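Ditrans,polycis-undecaprenyl-diphosphate synthase ((2E,6E)-farnesyl-diphosphate specific) (Acinetobacter baumannii, PDB 6ACS) catalyses poly-cis prenyl chain elongation, making undecaprenyl diphosphate by adding isopentenyl units, probably eight of them, to (2E,6E)-farnesyl diphosphate. Local coordinates at the interface of chains A and B. Residues are numbered along the deposited sequence; one frame, centred on the assembly and turned at random. Chains: chain A/B, Ditrans,polycis-undecaprenyl-diphosphate synthase ((2E,6E)-farnesyl-diphosphate specific).

Contacts 1 and 2 are largely the same arrangement seen from the two sides of the two-fold axis of the homodimer, their C-alpha centres about 19 Å apart: the loop 190-192 of one chain meets the start of strand 205-208 and the end of helix 218-235 of the other. Contact 3 continues contact 1 about 6 Å away, shares A:Asp190, A:Arg192 and B:Phe235 with it, and lies about 21 Å from contact 2. Its centre is about 5 Å from A:Asp18, and that of contact 2 about 7 Å from B:Asp18, the predicted catalytic residues. Dimerisation therefore brings residues of each chain to the active-site region of the other.

Contact 1: the interface of chains A and B. Residues chain A 190-192; chain B 204-205, 231, 235-236.
A:Asp190 and A:Arg192 are extended, with A:Phe191 (psi 54°) bending the loop between them against the start of strand 205-208 and the end of helix 218-235 of chain B. The guanidinium of B:Arg231 lies flat on one face of the A:Phe191 ring, the planes 7° apart. Its NH2 sits over the ring centre, 3.6 Å from the centroid, as a cation-pi contact. Meanwhile B:Arg231 NH1 makes a salt bridge of 3.5 Å to OE1 of B:Glu205 of the same chain. The other oxygen, OE2, stands over the guanidinium face of A:Arg192 and is 3.1 Å from NH1, a salt bridge without a hydrogen bond. End-on, A:Arg192 NH1 and NH2 instead grip the carbonyl O of B:Gly236 at 3.3 and 3.2 Å, with that oxygen close to the guanidinium plane. NH1 also reaches the syn lone pair of A:Asp190 OD2 at 3.0 Å. With CG anti to the backbone N (chi1 -159°), the A:Asp190 carboxylate is laid along the B:Phe235 ring. The 2.5 Å approach of A:Asp190 OD1 to B:Glu205 OE2 brings two carboxylate oxygens together and is doubtful as modelled. The site joins the subunits and probably positions a predicted substrate-binding arginine beside a predicted magnesium-binding glutamate.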
loop_
_atom_site.group_PDB
_atom_site.type_symbol
_atom_site.label_atom_id
_atom_site.label_comp_id
_atom_site.label_asym_id
_atom_site.label_seq_id
_atom_site.Cartn_x
_atom_site.Cartn_y
_atom_site.Cartn_z
ATOM N N ASP A 190 -1.104 -1.446 15.475
ATOM C CA ASP A 190 -1.497 -2.258 14.327
ATOM C C ASP A 190 -0.461 -2.138 13.220
ATOM O O ASP A 190 0.204 -1.110 13.081
ATOM C CB ASP A 190 -2.866 -1.844 13.784
ATOM C CG ASP A 190 -3.532 -2.957 12.964
ATOM O OD1 ASP A 190 -3.043 -4.116 12.958
ATOM O OD2 ASP A 190 -4.548 -2.650 12.329
ATOM N N PHE A 191 -0.335 -3.209 12.425
ATOM C CA PHE A 191 0.671 -3.277 11.371
ATOM C C PHE A 191 0.012 -3.176 9.998
ATOM O O PHE A 191 0.232 -4.034 9.146
ATOM C CB PHE A 191 1.469 -4.604 11.468
ATOM C CG PHE A 191 2.393 -4.681 12.667
ATOM C CD1 PHE A 191 1.890 -4.936 13.927
ATOM C CD2 PHE A 191 3.764 -4.518 12.516
ATOM C CE1 PHE A 191 2.743 -5.012 15.034
ATOM C CE2 PHE A 191 4.613 -4.591 13.607
ATOM C CZ PHE A 191 4.100 -4.829 14.862
ATOM N N ARG A 192 -0.784 -2.134 9.761
ATOM C CA ARG A 192 -1.440 -1.946 8.471
ATOM C C ARG A 192 -1.169 -0.534 8.018
ATOM O O ARG A 192 -1.041 0.369 8.846
ATOM C CB ARG A 192 -2.976 -2.127 8.537
ATOM C CG ARG A 192 -3.460 -3.490 8.944
ATOM C CD ARG A 192 -4.992 -3.485 9.007
ATOM N NE ARG A 192 -5.590 -4.827 9.029
ATOM C CZ ARG A 192 -6.299 -5.329 10.047
ATOM N NH1 ARG A 192 -6.475 -4.632 11.176
ATOM N NH2 ARG A 192 -6.842 -6.535 9.929
ATOM N N ALA B 204 -3.858 -4.921 4.350
ATOM C CA ALA B 204 -3.176 -6.129 4.812
ATOM C C ALA B 204 -2.410 -5.888 6.108
ATOM O O ALA B 204 -1.781 -4.836 6.294
ATOM C CB ALA B 204 -2.188 -6.635 3.756
ATOM N N GLU B 205 -2.456 -6.874 7.007
ATOM C CA GLU B 205 -1.465 -6.916 8.077
ATOM C C GLU B 205 -0.111 -7.216 7.467
ATOM O O GLU B 205 0.013 -8.106 6.629
ATOM C CB GLU B 205 -1.793 -8.009 9.094
ATOM C CG GLU B 205 -3.040 -7.706 9.922
ATOM C CD GLU B 205 -2.761 -6.607 10.946
ATOM O OE1 GLU B 205 -1.567 -6.297 11.186
ATOM O OE2 GLU B 205 -3.726 -6.073 11.523
ATOM N N ARG B 231 -3.355 -10.366 15.950
ATOM C CA ARG B 231 -3.549 -8.975 15.552
ATOM C C ARG B 231 -4.983 -8.714 15.119
ATOM O O ARG B 231 -5.522 -7.630 15.360
ATOM C CB ARG B 231 -2.598 -8.607 14.427
ATOM C CG ARG B 231 -1.149 -8.552 14.872
ATOM C CD ARG B 231 -0.336 -8.259 13.650
ATOM N NE ARG B 231 1.099 -8.313 13.861
ATOM C CZ ARG B 231 1.957 -8.195 12.859
ATOM N NH1 ARG B 231 1.487 -8.024 11.618
ATOM N NH2 ARG B 231 3.255 -8.257 13.089
ATOM N N PHE B 235 -6.987 -5.733 16.896
ATOM C CA PHE B 235 -7.219 -4.543 16.082
ATOM C C PHE B 235 -8.376 -4.683 15.119
ATOM O O PHE B 235 -8.636 -3.744 14.352
ATOM C CB PHE B 235 -5.953 -4.185 15.302
ATOM C CG PHE B 235 -4.786 -3.945 16.178
ATOM C CD1 PHE B 235 -4.728 -2.782 16.949
ATOM C CD2 PHE B 235 -3.745 -4.863 16.252
ATOM C CE1 PHE B 235 -3.654 -2.547 17.784
ATOM C CE2 PHE B 235 -2.665 -4.622 17.082
ATOM C CZ PHE B 235 -2.628 -3.473 17.863
ATOM N N GLY B 236 -9.074 -5.809 15.152
ATOM C CA GLY B 236 -10.257 -6.053 14.366
ATOM C C GLY B 236 -9.968 -6.560 12.961
ATOM O O GLY B 236 -8.860 -6.462 12.426
#

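Contact 2: the interface of chains A and B. Residues chain A 205, 231, 235; chain B 188-192.
NH1 of B:Arg192 is held by two carboxylates, one from each chain. It donates a 2.9 Å hydrogen bond to the syn lone pair of B:Asp190 OD2, tilted from the guanidinium plane, and forms a 3.1 Å salt bridge with A:Glu205 OE2. That glutamate oxygen sits over the centre of the guanidinium face, where the N-H bonds do not point, and the attraction should be mainly electrostatic. The A:Glu205 chain folds at chi2 (-73°) to bring its carboxylate over the arginine, the two planes standing 56° apart. On the B:Asp190 carboxylate, OD1 accepts a 2.9 Å hydrogen bond from the backbone N of B:Phe191, from above the carboxylate plane, so each oxygen has a donor within chain B. A:Arg231, extended from CG to NE, lays its guanidinium parallel on the B:Phe191 ring with NH2 3.4 Å from the centroid. A weak 3.5 Å hydrogen bond from A:Arg231 NH1 to A:Glu205 OE1 may steady the A:Arg231 guanidinium. The A:Phe235 ring takes B:Asp190 CB over its centre, 3.8 Å from the centroid, while the ring's far rim meets the backbone of B:Gly188 and B:Gly189. In the fold, the chain B loop after strand 183-186 packs across A:Glu205, at the start of strand 205-208, and the C-terminal end of chain A helix 218-235.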
loop_
_atom_site.group_PDB
_atom_site.type_symbol
_atom_site.label_atom_id
_atom_site.label_comp_id
_atom_site.label_asym_id
_atom_site.label_seq_id
_atom_site.Cartn_x
_atom_site.Cartn_y
_atom_site.Cartn_z
ATOM N N GLU A 205 10.317 2.999 4.054
ATOM C CA GLU A 205 10.552 2.221 5.271
ATOM C C GLU A 205 9.384 2.398 6.227
ATOM O O GLU A 205 8.875 3.505 6.407
ATOM C CB GLU A 205 11.840 2.655 5.961
ATOM C CG GLU A 205 13.089 2.255 5.220
ATOM C CD GLU A 205 13.379 0.759 5.303
ATOM O OE1 GLU A 205 12.787 0.067 6.163
ATOM O OE2 GLU A 205 14.184 0.283 4.476
ATOM N N ARG A 231 18.531 1.371 8.589
ATOM C CA ARG A 231 17.995 0.562 7.505
ATOM C C ARG A 231 18.500 1.041 6.147
ATOM O O ARG A 231 18.713 0.221 5.256
ATOM C CB ARG A 231 16.466 0.559 7.556
ATOM C CG ARG A 231 15.903 -0.216 8.755
ATOM C CD ARG A 231 14.396 -0.079 8.812
ATOM N NE ARG A 231 13.772 -0.677 9.989
ATOM C CZ ARG A 231 12.481 -0.531 10.265
ATOM N NH1 ARG A 231 11.728 0.194 9.446
ATOM N NH2 ARG A 231 11.941 -1.091 11.344
ATOM N N PHE A 235 20.198 -1.727 3.900
ATOM C CA PHE A 235 19.498 -2.158 2.704
ATOM C C PHE A 235 19.575 -1.160 1.559
ATOM O O PHE A 235 18.966 -1.408 0.510
ATOM C CB PHE A 235 18.025 -2.444 3.032
ATOM C CG PHE A 235 17.837 -3.440 4.143
ATOM C CD1 PHE A 235 18.113 -4.782 3.944
ATOM C CD2 PHE A 235 17.381 -3.034 5.387
ATOM C CE1 PHE A 235 17.945 -5.697 4.964
ATOM C CE2 PHE A 235 17.213 -3.943 6.411
ATOM C CZ PHE A 235 17.497 -5.277 6.196
ATOM N N GLY B 188 13.751 -11.422 4.827
ATOM C CA GLY B 188 14.999 -10.792 4.441
ATOM C C GLY B 188 15.440 -9.611 5.288
ATOM O O GLY B 188 16.584 -9.169 5.144
ATOM N N GLY B 189 14.573 -9.060 6.129
ATOM C CA GLY B 189 14.964 -8.051 7.088
ATOM C C GLY B 189 14.512 -6.635 6.795
ATOM O O GLY B 189 14.493 -5.809 7.718
ATOM N N ASP B 190 14.205 -6.290 5.550
ATOM C CA ASP B 190 13.823 -4.909 5.293
ATOM C C ASP B 190 12.341 -4.683 5.598
ATOM O O ASP B 190 11.515 -5.593 5.514
ATOM C CB ASP B 190 14.137 -4.517 3.847
ATOM C CG ASP B 190 14.250 -3.006 3.659
ATOM O OD1 ASP B 190 14.263 -2.258 4.667
ATOM O OD2 ASP B 190 14.325 -2.576 2.494
ATOM N N PHE B 191 12.016 -3.449 5.973
ATOM C CA PHE B 191 10.648 -3.121 6.354
ATOM C C PHE B 191 9.990 -2.283 5.276
ATOM O O PHE B 191 9.584 -1.144 5.528
ATOM C CB PHE B 191 10.614 -2.391 7.689
ATOM C CG PHE B 191 10.952 -3.272 8.868
ATOM C CD1 PHE B 191 12.260 -3.612 9.140
ATOM C CD2 PHE B 191 9.960 -3.743 9.703
ATOM C CE1 PHE B 191 12.575 -4.412 10.231
ATOM C CE2 PHE B 191 10.266 -4.548 10.785
ATOM C CZ PHE B 191 11.574 -4.881 11.046
ATOM N N ARG B 192 9.932 -2.817 4.059
ATOM C CA ARG B 192 9.315 -2.129 2.934
ATOM C C ARG B 192 8.390 -3.089 2.209
ATOM O O ARG B 192 8.627 -4.298 2.200
ATOM C CB ARG B 192 10.346 -1.628 1.926
ATOM C CG ARG B 192 11.367 -0.602 2.449
ATOM C CD ARG B 192 12.309 -0.236 1.309
ATOM N NE ARG B 192 13.028 1.016 1.553
ATOM C CZ ARG B 192 14.353 1.125 1.661
ATOM N NH1 ARG B 192 15.126 0.051 1.561
ATOM N NH2 ARG B 192 14.906 2.322 1.870
#

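Contact 3: the interface of chains A and B. Residues chain A 22, 188-190, 192; chain B 234-235.
B:Phe235, at the end of helix 218-235, is wedged against the backbone of A:Gly188 and A:Gly189, the tight part of the contact. Its ring is sandwiched: CG of B:Arg234 covers one face and A:Asp190 CA the other. The ring's distal rim points into the glycine turn, with CZ 3.6 Å from A:Gly189 CA. Without side chains, the two glycines let the aromatic rim reach the backbone directly. A:Arg22, reaching from the 3-10 helix 20-22, lies against the CD1-CE1 edge, its guanidinium turned 67° from the ring and its NE 3.8 Å from B:Phe235 CE1. Its guanidinium carbon CZ makes a van der Waals contact of 3.9 Å with B:Arg234 CG on the aliphatic stem. The two guanidinium groups are set obliquely, 38° apart, and no hydrogen bond joins them. The very short approach of A:Arg22 NH2 to the carbonyl O of B:Arg234 is doubtful as modelled. A:Arg22 is a predicted substrate-binding residue; its packing against the ring edge and B:Arg234 may influence where its guanidinium lies. The loose side is at A:Arg192, whose NH1 stays 3.9 Å from the carbonyl O of B:Phe235. On the tight side, A:Gly188 O lies 3.4 Å from B:Phe235 CE1, as does A:Gly189 O from CE2.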
loop_
_atom_site.group_PDB
_atom_site.type_symbol
_atom_site.label_atom_id
_atom_site.label_comp_id
_atom_site.label_asym_id
_atom_site.label_seq_id
_atom_site.Cartn_x
_atom_site.Cartn_y
_atom_site.Cartn_z
ATOM N N ARG A 22 -7.444 3.448 22.611
ATOM C CA ARG A 22 -7.007 2.582 23.692
ATOM C C ARG A 22 -6.408 3.342 24.855
ATOM O O ARG A 22 -5.950 2.707 25.806
ATOM C CB ARG A 22 -5.970 1.575 23.197
ATOM C CG ARG A 22 -6.465 0.638 22.156
ATOM C CD ARG A 22 -5.319 -0.139 21.542
ATOM N NE ARG A 22 -5.828 -0.950 20.448
ATOM C CZ ARG A 22 -6.303 -2.181 20.596
ATOM N NH1 ARG A 22 -6.309 -2.753 21.794
ATOM N NH2 ARG A 22 -6.765 -2.843 19.546
ATOM N N GLY A 188 0.166 3.035 17.788
ATOM C CA GLY A 188 -1.039 2.372 18.245
ATOM C C GLY A 188 -1.009 0.856 18.214
ATOM O O GLY A 188 -1.902 0.230 18.804
ATOM N N GLY A 189 -0.035 0.248 17.532
ATOM C CA GLY A 189 0.171 -1.186 17.572
ATOM C C GLY A 189 -0.220 -1.962 16.317
ATOM O O GLY A 189 0.252 -3.101 16.143
ATOM N N ASP A 190 -1.104 -1.446 15.475
ATOM C CA ASP A 190 -1.497 -2.258 14.327
ATOM C C ASP A 190 -0.461 -2.138 13.220
ATOM O O ASP A 190 0.204 -1.110 13.081
ATOM C CB ASP A 190 -2.866 -1.844 13.784
ATOM C CG ASP A 190 -3.532 -2.957 12.964
ATOM O OD1 ASP A 190 -3.043 -4.116 12.958
ATOM O OD2 ASP A 190 -4.548 -2.650 12.329
ATOM N N ARG A 192 -0.784 -2.134 9.761
ATOM C CA ARG A 192 -1.440 -1.946 8.471
ATOM C C ARG A 192 -1.169 -0.534 8.018
ATOM O O ARG A 192 -1.041 0.369 8.846
ATOM C CB ARG A 192 -2.976 -2.127 8.537
ATOM C CG ARG A 192 -3.460 -3.490 8.944
ATOM C CD ARG A 192 -4.992 -3.485 9.007
ATOM N NE ARG A 192 -5.590 -4.827 9.029
ATOM C CZ ARG A 192 -6.299 -5.329 10.047
ATOM N NH1 ARG A 192 -6.475 -4.632 11.176
ATOM N NH2 ARG A 192 -6.842 -6.535 9.929
ATOM N N ARG B 234 -6.954 -8.242 18.215
ATOM C CA ARG B 234 -6.697 -7.013 18.960
ATOM C C ARG B 234 -7.176 -5.769 18.214
ATOM O O ARG B 234 -7.707 -4.831 18.829
ATOM C CB ARG B 234 -5.206 -6.918 19.275
ATOM C CG ARG B 234 -4.817 -5.698 20.079
ATOM C CD ARG B 234 -3.434 -5.858 20.708
ATOM N NE ARG B 234 -2.884 -4.566 21.126
ATOM C CZ ARG B 234 -3.184 -3.953 22.271
ATOM N NH1 ARG B 234 -4.036 -4.509 23.125
ATOM N NH2 ARG B 234 -2.635 -2.779 22.559
ATOM N N PHE B 235 -6.987 -5.733 16.896
ATOM C CA PHE B 235 -7.219 -4.543 16.082
ATOM C C PHE B 235 -8.376 -4.683 15.119
ATOM O O PHE B 235 -8.636 -3.744 14.352
ATOM C CB PHE B 235 -5.953 -4.185 15.302
ATOM C CG PHE B 235 -4.786 -3.945 16.178
ATOM C CD1 PHE B 235 -4.728 -2.782 16.949
ATOM C CD2 PHE B 235 -3.745 -4.863 16.252
ATOM C CE1 PHE B 235 -3.654 -2.547 17.784
ATOM C CE2 PHE B 235 -2.665 -4.622 17.082
ATOM C CZ PHE B 235 -2.628 -3.473 17.863
#